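Local atomic coordinates of putative oxidoreductase (Mycobacterium avium, PDB entry 3QHA), a protein that probably catalyses NAD(P)-dependent oxidation of a small hydroxy acid, or the reverse reduction, as in the 3-hydroxyisobutyrate dehydrogenase family. Residues B[74-79]-B[89-94]; B[230-235]-B[246-251]; B[28-33]-B[162-167]; B[98-103]-B[155-160]. All coordinates share one frame; numbering follows the deposited sequence.

Contact 1. Residues B[74-79]-B[89-94]; sequences IHITVL and GELAGH
L91 of helix 81-92 drops its isobutyl group onto I74 and I76, the two isoleucines that strand 73-76 presents on one face of the sheet. From CB the side chain runs to CG and there forks. Branch CD1 arrives between the two isoleucines: it meets CG2 of I74 at 3.7 Å and CD1 of I76 at 3.9 Å. Branch CD2 goes the other way along I74 and stops 4.1 Å from that residue's CD1, which gives I74 a touch from each leucine methyl. All the approaches are tip to tip, with the backbones held well apart: the closest CA atoms, of I74 and L91, are 9.2 Å from each other. This is the helix-on-sheet packing of a beta-alpha-beta unit, strand 73-76, helix 81-92 and strand 100-103, in the Rossmann-type domain, and L91 also touches I101 on the second strand. I74 offers its CG2 because that methyl stands anti to the backbone N while CG1 lies beside that nitrogen (chi1 -60°). Three residues on, H94 turns its ring back and donates from ND1 to the carbonyl O of E90, 3.2 Å away and within the plane of the imidazole.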
# COMPACT_ATOMS: atom_id res chain seq x y z
N ILE B 74 -23.69 10.33 19.94
CA ILE B 74 -23.25 11.61 19.40
C ILE B 74 -21.85 11.48 18.83
O ILE B 74 -20.91 11.17 19.56
CB ILE B 74 -23.25 12.70 20.49
CG1 ILE B 74 -24.65 12.87 21.08
CG2 ILE B 74 -22.74 14.02 19.93
CD1 ILE B 74 -24.66 13.62 22.39
N HIS B 75 -21.72 11.74 17.53
CA HIS B 75 -20.44 11.63 16.83
C HIS B 75 -19.76 12.99 16.75
O HIS B 75 -20.41 14.00 16.46
CB HIS B 75 -20.66 11.08 15.43
CG HIS B 75 -21.28 9.72 15.39
ND1 HIS B 75 -20.53 8.56 15.47
CD2 HIS B 75 -22.56 9.32 15.27
CE1 HIS B 75 -21.33 7.52 15.40
NE2 HIS B 75 -22.57 7.95 15.28
N ILE B 76 -18.45 13.02 17.00
CA ILE B 76 -17.68 14.26 16.95
C ILE B 76 -16.47 14.13 16.02
O ILE B 76 -15.60 13.27 16.24
CB ILE B 76 -17.19 14.68 18.35
CG1 ILE B 76 -18.38 14.97 19.27
CG2 ILE B 76 -16.29 15.91 18.27
CD1 ILE B 76 -17.97 15.17 20.72
N THR B 77 -16.42 14.98 15.00
CA THR B 77 -15.27 15.08 14.10
C THR B 77 -14.93 16.55 13.91
O THR B 77 -15.57 17.24 13.12
CB THR B 77 -15.56 14.44 12.72
OG1 THR B 77 -15.93 13.07 12.89
CG2 THR B 77 -14.33 14.52 11.82
N VAL B 78 -13.93 17.03 14.65
CA VAL B 78 -13.51 18.44 14.59
C VAL B 78 -11.98 18.53 14.43
O VAL B 78 -11.32 17.52 14.21
CB VAL B 78 -14.02 19.23 15.82
CG1 VAL B 78 -15.54 19.34 15.79
CG2 VAL B 78 -13.55 18.58 17.12
N LEU B 79 -11.43 19.74 14.54
CA LEU B 79 -10.05 20.00 14.11
C LEU B 79 -8.96 19.34 14.96
O LEU B 79 -8.03 18.74 14.41
CB LEU B 79 -9.80 21.51 14.06
N GLY B 89 -17.35 18.98 26.61
CA GLY B 89 -17.62 19.80 27.79
C GLY B 89 -18.96 20.52 27.71
O GLY B 89 -19.65 20.67 28.71
N GLU B 90 -19.32 20.97 26.51
CA GLU B 90 -20.62 21.60 26.25
C GLU B 90 -21.74 20.56 26.27
O GLU B 90 -22.80 20.80 26.85
CB GLU B 90 -20.58 22.35 24.90
CG GLU B 90 -21.92 22.87 24.37
CD GLU B 90 -22.43 24.11 25.08
OE1 GLU B 90 -21.77 24.58 26.04
OE2 GLU B 90 -23.49 24.63 24.67
N LEU B 91 -21.50 19.42 25.63
CA LEU B 91 -22.46 18.30 25.62
C LEU B 91 -22.72 17.72 27.02
O LEU B 91 -23.83 17.28 27.31
CB LEU B 91 -21.96 17.18 24.71
CG LEU B 91 -21.96 17.41 23.20
CD1 LEU B 91 -21.22 16.27 22.50
CD2 LEU B 91 -23.38 17.53 22.66
N ALA B 92 -21.69 17.73 27.87
CA ALA B 92 -21.74 17.06 29.17
C ALA B 92 -22.81 17.63 30.11
O ALA B 92 -23.34 16.90 30.95
CB ALA B 92 -20.37 17.13 29.85
N GLY B 93 -23.12 18.91 29.96
CA GLY B 93 -24.15 19.56 30.77
C GLY B 93 -25.58 19.38 30.27
O GLY B 93 -26.52 19.82 30.93
N HIS B 94 -25.74 18.74 29.11
CA HIS B 94 -27.07 18.58 28.49
C HIS B 94 -27.47 17.14 28.14
O HIS B 94 -28.67 16.87 27.99
CB HIS B 94 -27.15 19.45 27.23
CG HIS B 94 -27.06 20.92 27.50
ND1 HIS B 94 -25.87 21.62 27.44
CD2 HIS B 94 -28.01 21.82 27.83
CE1 HIS B 94 -26.10 22.89 27.72
NE2 HIS B 94 -27.39 23.04 27.96

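Contact 2. Residues B[230-235]-B[246-251]; sequences MVRDNM and QPFLHT
F248, near the start of helix 245-268, points its ring at the loop 230-235 and meets two successive side chains there, V231 and R232. The apolar part is thin: CG2 of V231 stands 4.2 Å from CZ at the far end of the phenyl ring, approaching it obliquely. The backbones remain distant, with the CA atoms of V231 and F248 10.8 Å apart, and the aromatic side chain spans nearly half of that gap. L238, I229 and L287 also touch the phenylalanine, which is buried.

The arginine makes an oblique van der Waals contact. NE of R232 comes to 3.9 Å from CE2 of F248, but the guanidinium and ring planes are turned 76° against each other, so the charged group does not lie flat on the aromatic. The arginine chain bends at chi3 (-89°), which takes NE off the line of the aliphatic stem. Both segments belong to the all-helical C-terminal domain of the 6-phosphogluconate dehydrogenase type, and the contact ties the irregular link between helices 209-223 and 245-268 back to the second of them. Within the loop itself the sulfur SD of M235 lies over one face of the R232 guanidinium, 3.8 Å above its plane and offset toward the rim.

Polar contacts lead outward from the loop to the second subunit. There the carbonyl O of M230 accepts from R217 of that subunit, D233 accepts through OD1 from its Q210, and the backbone N of M235 donates to its E203.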
# COMPACT_ATOMS: atom_id res chain seq x y z
N MET B 230 1.33 -8.04 7.13
CA MET B 230 0.85 -7.93 8.51
C MET B 230 -0.13 -9.06 8.81
O MET B 230 -1.34 -8.85 8.96
CB MET B 230 0.20 -6.56 8.74
CG MET B 230 1.08 -5.38 8.33
SD MET B 230 0.27 -3.78 8.47
CE MET B 230 0.43 -3.47 10.23
N VAL B 231 0.42 -10.27 8.89
CA VAL B 231 -0.38 -11.49 9.06
C VAL B 231 0.19 -12.36 10.19
O VAL B 231 0.12 -13.59 10.13
CB VAL B 231 -0.46 -12.28 7.73
CG1 VAL B 231 -1.17 -11.44 6.67
CG2 VAL B 231 0.93 -12.69 7.25
N ARG B 232 0.73 -11.71 11.22
CA ARG B 232 1.29 -12.40 12.39
C ARG B 232 0.59 -12.01 13.69
O ARG B 232 0.23 -10.85 13.89
CB ARG B 232 2.78 -12.09 12.52
CG ARG B 232 3.65 -12.68 11.42
CD ARG B 232 5.10 -12.69 11.86
NE ARG B 232 5.80 -11.45 11.51
CZ ARG B 232 6.87 -10.98 12.14
NH1 ARG B 232 7.42 -9.85 11.72
NH2 ARG B 232 7.41 -11.61 13.19
N ASP B 233 0.43 -12.99 14.58
CA ASP B 233 -0.18 -12.77 15.90
C ASP B 233 0.72 -11.97 16.84
O ASP B 233 0.24 -11.19 17.66
CB ASP B 233 -0.49 -14.11 16.58
CG ASP B 233 -1.64 -14.86 15.92
OD1 ASP B 233 -2.08 -14.45 14.82
OD2 ASP B 233 -2.11 -15.86 16.50
N ASN B 234 2.03 -12.19 16.72
CA ASN B 234 3.02 -11.56 17.59
C ASN B 234 4.32 -11.37 16.82
O ASN B 234 4.45 -11.85 15.70
CB ASN B 234 3.24 -12.43 18.83
CG ASN B 234 3.65 -13.85 18.48
OD1 ASN B 234 4.69 -14.07 17.85
ND2 ASN B 234 2.84 -14.83 18.88
N MET B 235 5.29 -10.69 17.43
CA MET B 235 6.55 -10.38 16.73
C MET B 235 7.71 -11.33 17.06
O MET B 235 8.88 -10.98 16.90
CB MET B 235 6.94 -8.92 16.99
CG MET B 235 5.91 -7.92 16.47
SD MET B 235 5.55 -8.16 14.72
CE MET B 235 7.03 -7.48 13.96
N GLN B 246 8.84 -20.28 5.20
CA GLN B 246 9.43 -20.32 3.85
C GLN B 246 8.99 -19.13 2.99
O GLN B 246 9.81 -18.57 2.27
CB GLN B 246 9.14 -21.65 3.14
CG GLN B 246 9.97 -22.84 3.65
CD GLN B 246 11.47 -22.67 3.43
OE1 GLN B 246 11.91 -21.98 2.51
NE2 GLN B 246 12.26 -23.32 4.28
N PRO B 247 7.71 -18.73 3.07
CA PRO B 247 7.30 -17.52 2.35
C PRO B 247 8.03 -16.25 2.79
O PRO B 247 8.44 -15.46 1.95
CB PRO B 247 5.80 -17.42 2.66
CG PRO B 247 5.38 -18.81 2.91
CD PRO B 247 6.54 -19.48 3.58
N PHE B 248 8.19 -16.06 4.10
CA PHE B 248 8.87 -14.86 4.61
C PHE B 248 10.37 -14.89 4.33
O PHE B 248 10.98 -13.85 4.05
CB PHE B 248 8.60 -14.67 6.11
CG PHE B 248 7.37 -13.84 6.40
CD1 PHE B 248 6.21 -14.00 5.65
CD2 PHE B 248 7.39 -12.88 7.41
CE1 PHE B 248 5.09 -13.23 5.91
CE2 PHE B 248 6.26 -12.11 7.67
CZ PHE B 248 5.11 -12.28 6.93
N LEU B 249 10.96 -16.08 4.37
CA LEU B 249 12.36 -16.26 4.02
C LEU B 249 12.58 -15.88 2.56
O LEU B 249 13.52 -15.16 2.23
CB LEU B 249 12.79 -17.71 4.28
CG LEU B 249 14.29 -17.95 4.43
CD1 LEU B 249 14.81 -17.22 5.65
CD2 LEU B 249 14.56 -19.45 4.54
N HIS B 250 11.70 -16.37 1.69
CA HIS B 250 11.69 -16.00 0.27
C HIS B 250 11.54 -14.47 0.10
O HIS B 250 12.26 -13.86 -0.69
CB HIS B 250 10.56 -16.76 -0.45
CG HIS B 250 10.43 -16.48 -1.91
ND1 HIS B 250 11.40 -16.82 -2.83
CD2 HIS B 250 9.42 -15.92 -2.62
CE1 HIS B 250 11.00 -16.46 -4.04
NE2 HIS B 250 9.80 -15.92 -3.94
N THR B 251 10.64 -13.87 0.87
CA THR B 251 10.46 -12.41 0.86
C THR B 251 11.71 -11.66 1.35
O THR B 251 12.05 -10.60 0.81
CB THR B 251 9.23 -11.99 1.70
OG1 THR B 251 8.04 -12.52 1.11
CG2 THR B 251 9.11 -10.47 1.80

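Contact 3. Residues B[28-33]-B[162-167]; sequences APMATR and KHWAAV
R33 and H163 grip each other reciprocally, joining helix 27-33, which follows the first strand of the Rossmann-type fold, to the weakly bonded C-terminal part of helix 151-164. The tight part is polar. NE and NH2 of R33 both donate to the carbonyl O of H163, each at 2.8 Å, and this oxygen lies almost exactly in the guanidinium plane. In return, NE2 of H163 donates to the carbonyl O of R33 at 2.9 Å, approaching from above that carbonyl's plane. The imidazole comes over the guanidinium to do so: the two groups stack with planes 13° apart and centres 4.2 Å from each other. Chi1 of R33 (168°) lays its CG against CB of W164 at 3.7 Å, and the bend at chi2 (66°) then turns the guanidinium to H163. Three bonds and a stack together fix the rotation of both groups. R33 and H163 sit at the more open side, where E36 touches the histidine and makes a long, weak ion pair with the arginine.

Looser packing lies on the buried side, among M30, W164 and strand 143-148. M30, which also touches the glycine-rich turn, makes a Met-aromatic contact: its SD stands above the six-membered ring of W164, toward the rim, 4.6 Å from the centroid.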
# COMPACT_ATOMS: atom_id res chain seq x y z
N ALA B 28 -18.91 15.43 7.07
CA ALA B 28 -20.06 15.60 6.19
C ALA B 28 -20.49 14.31 5.48
O ALA B 28 -21.66 13.95 5.53
CB ALA B 28 -19.80 16.72 5.17
N PRO B 29 -19.54 13.62 4.81
CA PRO B 29 -19.90 12.36 4.15
C PRO B 29 -20.33 11.26 5.13
O PRO B 29 -21.24 10.49 4.81
CB PRO B 29 -18.63 11.95 3.39
CG PRO B 29 -17.57 12.90 3.78
CD PRO B 29 -18.18 14.07 4.48
N MET B 30 -19.69 11.18 6.29
CA MET B 30 -20.15 10.30 7.37
C MET B 30 -21.58 10.61 7.77
O MET B 30 -22.44 9.73 7.77
CB MET B 30 -19.25 10.39 8.61
CG MET B 30 -18.41 9.17 8.84
SD MET B 30 -17.58 9.21 10.44
CE MET B 30 -16.18 10.22 10.03
N ALA B 31 -21.83 11.87 8.13
CA ALA B 31 -23.16 12.29 8.57
C ALA B 31 -24.19 12.10 7.46
O ALA B 31 -25.36 11.80 7.73
CB ALA B 31 -23.14 13.74 9.05
N THR B 32 -23.76 12.28 6.21
CA THR B 32 -24.62 12.05 5.05
C THR B 32 -25.02 10.57 4.94
O THR B 32 -26.17 10.26 4.63
CB THR B 32 -23.94 12.49 3.74
OG1 THR B 32 -23.60 13.88 3.82
CG2 THR B 32 -24.87 12.28 2.54
N ARG B 33 -24.08 9.67 5.19
CA ARG B 33 -24.36 8.24 5.22
C ARG B 33 -25.38 7.92 6.32
O ARG B 33 -26.26 7.09 6.14
CB ARG B 33 -23.07 7.44 5.45
CG ARG B 33 -23.25 5.96 5.78
CD ARG B 33 -23.85 5.18 4.62
NE ARG B 33 -24.03 3.76 4.94
CZ ARG B 33 -24.61 2.87 4.13
NH1 ARG B 33 -25.09 3.24 2.95
NH2 ARG B 33 -24.72 1.61 4.52
N LYS B 162 -21.79 -0.33 12.28
CA LYS B 162 -21.83 -1.22 11.11
C LYS B 162 -22.52 -0.60 9.89
O LYS B 162 -22.25 -0.99 8.76
CB LYS B 162 -22.51 -2.54 11.47
N HIS B 163 -23.41 0.36 10.13
CA HIS B 163 -24.12 1.05 9.05
C HIS B 163 -23.20 1.92 8.19
O HIS B 163 -23.39 2.01 6.98
CB HIS B 163 -25.25 1.91 9.63
CG HIS B 163 -25.88 2.84 8.64
ND1 HIS B 163 -26.67 2.39 7.60
CD2 HIS B 163 -25.83 4.19 8.53
CE1 HIS B 163 -27.09 3.43 6.90
NE2 HIS B 163 -26.59 4.53 7.43
N TRP B 164 -22.21 2.57 8.82
CA TRP B 164 -21.30 3.47 8.10
C TRP B 164 -19.85 2.96 8.04
O TRP B 164 -19.01 3.57 7.37
CB TRP B 164 -21.34 4.88 8.72
CG TRP B 164 -21.05 4.93 10.19
CD1 TRP B 164 -21.97 4.98 11.20
CD2 TRP B 164 -19.76 4.95 10.82
NE1 TRP B 164 -21.34 5.03 12.41
CE2 TRP B 164 -19.98 5.01 12.21
CE3 TRP B 164 -18.44 4.91 10.34
CZ2 TRP B 164 -18.93 5.03 13.14
CZ3 TRP B 164 -17.40 4.94 11.27
CH2 TRP B 164 -17.65 5.00 12.65
N ALA B 165 -19.57 1.86 8.73
CA ALA B 165 -18.24 1.26 8.71
C ALA B 165 -18.34 -0.21 8.34
O ALA B 165 -19.04 -0.98 9.01
CB ALA B 165 -17.58 1.41 10.07
N ALA B 166 -17.64 -0.60 7.27
CA ALA B 166 -17.58 -2.00 6.84
C ALA B 166 -16.64 -2.83 7.73
O ALA B 166 -16.76 -4.05 7.78
CB ALA B 166 -17.13 -2.08 5.39
N VAL B 167 -15.70 -2.16 8.39
CA VAL B 167 -14.77 -2.81 9.31
C VAL B 167 -14.78 -2.10 10.67
O VAL B 167 -14.33 -0.95 10.77
CB VAL B 167 -13.33 -2.83 8.75
CG1 VAL B 167 -12.33 -3.21 9.83
CG2 VAL B 167 -13.24 -3.78 7.56

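Contact 4. Residues B[98-103]-B[155-160]; sequences GTVIAI and ERIKPA
Two torsions set the meeting of V100 with I157. In the isoleucine, CG1 occupies the position between backbone N and carbonyl carbon (chi1 73°), which sends CG2 anti to the carbonyl carbon and out toward the sheet. In the valine, CG1 stands anti to the backbone N (chi1 -176°) and CG2 anti to the carbonyl carbon, so the two methyls straddle the incoming group. CG2 of I157 accordingly finds both of them, CG1 and CG2 of V100, at the same 4.1 Å.

The setting is a helix packed on the parallel part of a Rossmann-type sheet: helix 151-164 packs against strand 100-103, on the face away from helix 81-92. I101, the next residue of the strand, points to that opposite layer. V127 of the neighbouring strand 125-132 packs against both V100 and I157, extending the apolar patch beyond the pair. Backbones are kept well separated, the CA atoms of V100 and I157 being 8.3 Å apart.

Toward the start of strand 100-103 the contact turns polar and becomes more exposed. R156 extends its chain, nearly straight through chi1 to chi3, toward G98, whose positive phi of 91° suits a residue lacking a side chain. NE of R156 and the carbonyl O of G98 remain 4.4 Å apart, too far for a direct bond, and a water bridges them. It donates to the G98 oxygen at 2.9 Å and, lying in the guanidinium plane, accepts from R156 NE at 2.8 Å.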
# COMPACT_ATOMS: atom_id res chain seq x y z
N GLY B 98 -26.41 7.73 30.25
CA GLY B 98 -26.35 6.61 29.30
C GLY B 98 -26.00 7.01 27.88
O GLY B 98 -25.79 6.13 27.03
N THR B 99 -25.93 8.31 27.60
CA THR B 99 -25.52 8.81 26.29
C THR B 99 -24.10 8.36 25.95
O THR B 99 -23.24 8.30 26.83
CB THR B 99 -25.56 10.36 26.23
OG1 THR B 99 -26.90 10.81 26.47
CG2 THR B 99 -25.09 10.87 24.88
N VAL B 100 -23.86 8.05 24.68
CA VAL B 100 -22.53 7.71 24.19
C VAL B 100 -22.00 8.82 23.29
O VAL B 100 -22.71 9.32 22.42
CB VAL B 100 -22.52 6.39 23.41
CG1 VAL B 100 -21.10 6.01 23.01
CG2 VAL B 100 -23.16 5.27 24.22
N ILE B 101 -20.74 9.19 23.50
CA ILE B 101 -20.06 10.16 22.64
C ILE B 101 -18.90 9.46 21.94
O ILE B 101 -18.02 8.91 22.60
CB ILE B 101 -19.51 11.35 23.45
CG1 ILE B 101 -20.65 12.04 24.22
CG2 ILE B 101 -18.82 12.35 22.53
CD1 ILE B 101 -20.24 13.29 24.95
N ALA B 102 -18.93 9.47 20.61
CA ALA B 102 -17.89 8.85 19.79
C ALA B 102 -17.01 9.90 19.12
O ALA B 102 -17.50 10.71 18.34
CB ALA B 102 -18.52 7.95 18.74
N ILE B 103 -15.72 9.88 19.43
CA ILE B 103 -14.76 10.84 18.86
C ILE B 103 -14.00 10.22 17.69
O ILE B 103 -13.32 9.21 17.85
CB ILE B 103 -13.76 11.32 19.92
CG1 ILE B 103 -14.49 11.86 21.15
CG2 ILE B 103 -12.86 12.41 19.34
CD1 ILE B 103 -13.59 12.10 22.34
N GLU B 155 -21.05 -2.95 22.48
CA GLU B 155 -22.13 -3.81 21.98
C GLU B 155 -23.39 -3.02 21.67
O GLU B 155 -24.13 -3.36 20.75
CB GLU B 155 -22.44 -4.93 22.99
CG GLU B 155 -21.36 -6.01 23.07
CD GLU B 155 -21.10 -6.70 21.73
OE1 GLU B 155 -22.06 -6.87 20.94
OE2 GLU B 155 -19.94 -7.08 21.46
N ARG B 156 -23.63 -1.96 22.44
CA ARG B 156 -24.77 -1.09 22.23
C ARG B 156 -24.68 -0.35 20.89
O ARG B 156 -25.68 -0.19 20.20
CB ARG B 156 -24.88 -0.08 23.38
CG ARG B 156 -26.05 0.88 23.30
CD ARG B 156 -26.11 1.73 24.57
NE ARG B 156 -27.07 2.83 24.49
CZ ARG B 156 -28.40 2.70 24.54
NH1 ARG B 156 -28.96 1.50 24.64
NH2 ARG B 156 -29.17 3.78 24.47
N ILE B 157 -23.47 0.10 20.54
CA ILE B 157 -23.29 0.99 19.39
C ILE B 157 -22.85 0.27 18.11
O ILE B 157 -22.87 0.87 17.04
CB ILE B 157 -22.28 2.12 19.71
CG1 ILE B 157 -20.84 1.60 19.75
CG2 ILE B 157 -22.67 2.82 21.02
CD1 ILE B 157 -19.86 2.56 20.40
N LYS B 158 -22.46 -1.00 18.23
CA LYS B 158 -21.90 -1.73 17.09
C LYS B 158 -22.84 -1.80 15.89
O LYS B 158 -22.40 -1.61 14.76
CB LYS B 158 -21.45 -3.14 17.51
CG LYS B 158 -20.72 -3.91 16.42
CD LYS B 158 -20.51 -5.37 16.81
CE LYS B 158 -19.97 -6.17 15.63
NZ LYS B 158 -19.40 -7.49 16.06
N PRO B 159 -24.14 -2.08 16.12
CA PRO B 159 -25.07 -2.04 14.98
C PRO B 159 -25.09 -0.68 14.27
O PRO B 159 -25.18 -0.63 13.04
CB PRO B 159 -26.42 -2.34 15.62
CG PRO B 159 -26.09 -3.19 16.79
CD PRO B 159 -24.80 -2.62 17.32
N ALA B 160 -25.01 0.41 15.03
CA ALA B 160 -24.97 1.75 14.47
C ALA B 160 -23.71 1.98 13.65
O ALA B 160 -23.77 2.50 12.53
CB ALA B 160 -25.07 2.79 15.59
O HOH W 1 -26.86 5.63 24.34

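In the fold
Contacts 1, 3 and 4 all reach the sheet of the Rossmann-type domain, whereas contact 2 belongs to the helical C-terminal domain, its centre 42 Å from that of contact 1. Strands 73-76 and 100-103 are neighbours, joining contacts 1 and 4 through probable backbone hydrogen bonds: I74 O to A102 N and I76 N to A102 O, both 2.8 Å. Contact 3 meets contact 1 where H75 CE1 lies 3.9 Å from W164 NE1, and shares helix 151-164 with contact 4. M30 of contact 3 borders the GxGxxG-like turn, consistent with a nearby dinucleotide site. Contacts 2 and 3, with nearest atoms about 12 Å apart, both touch the second subunit.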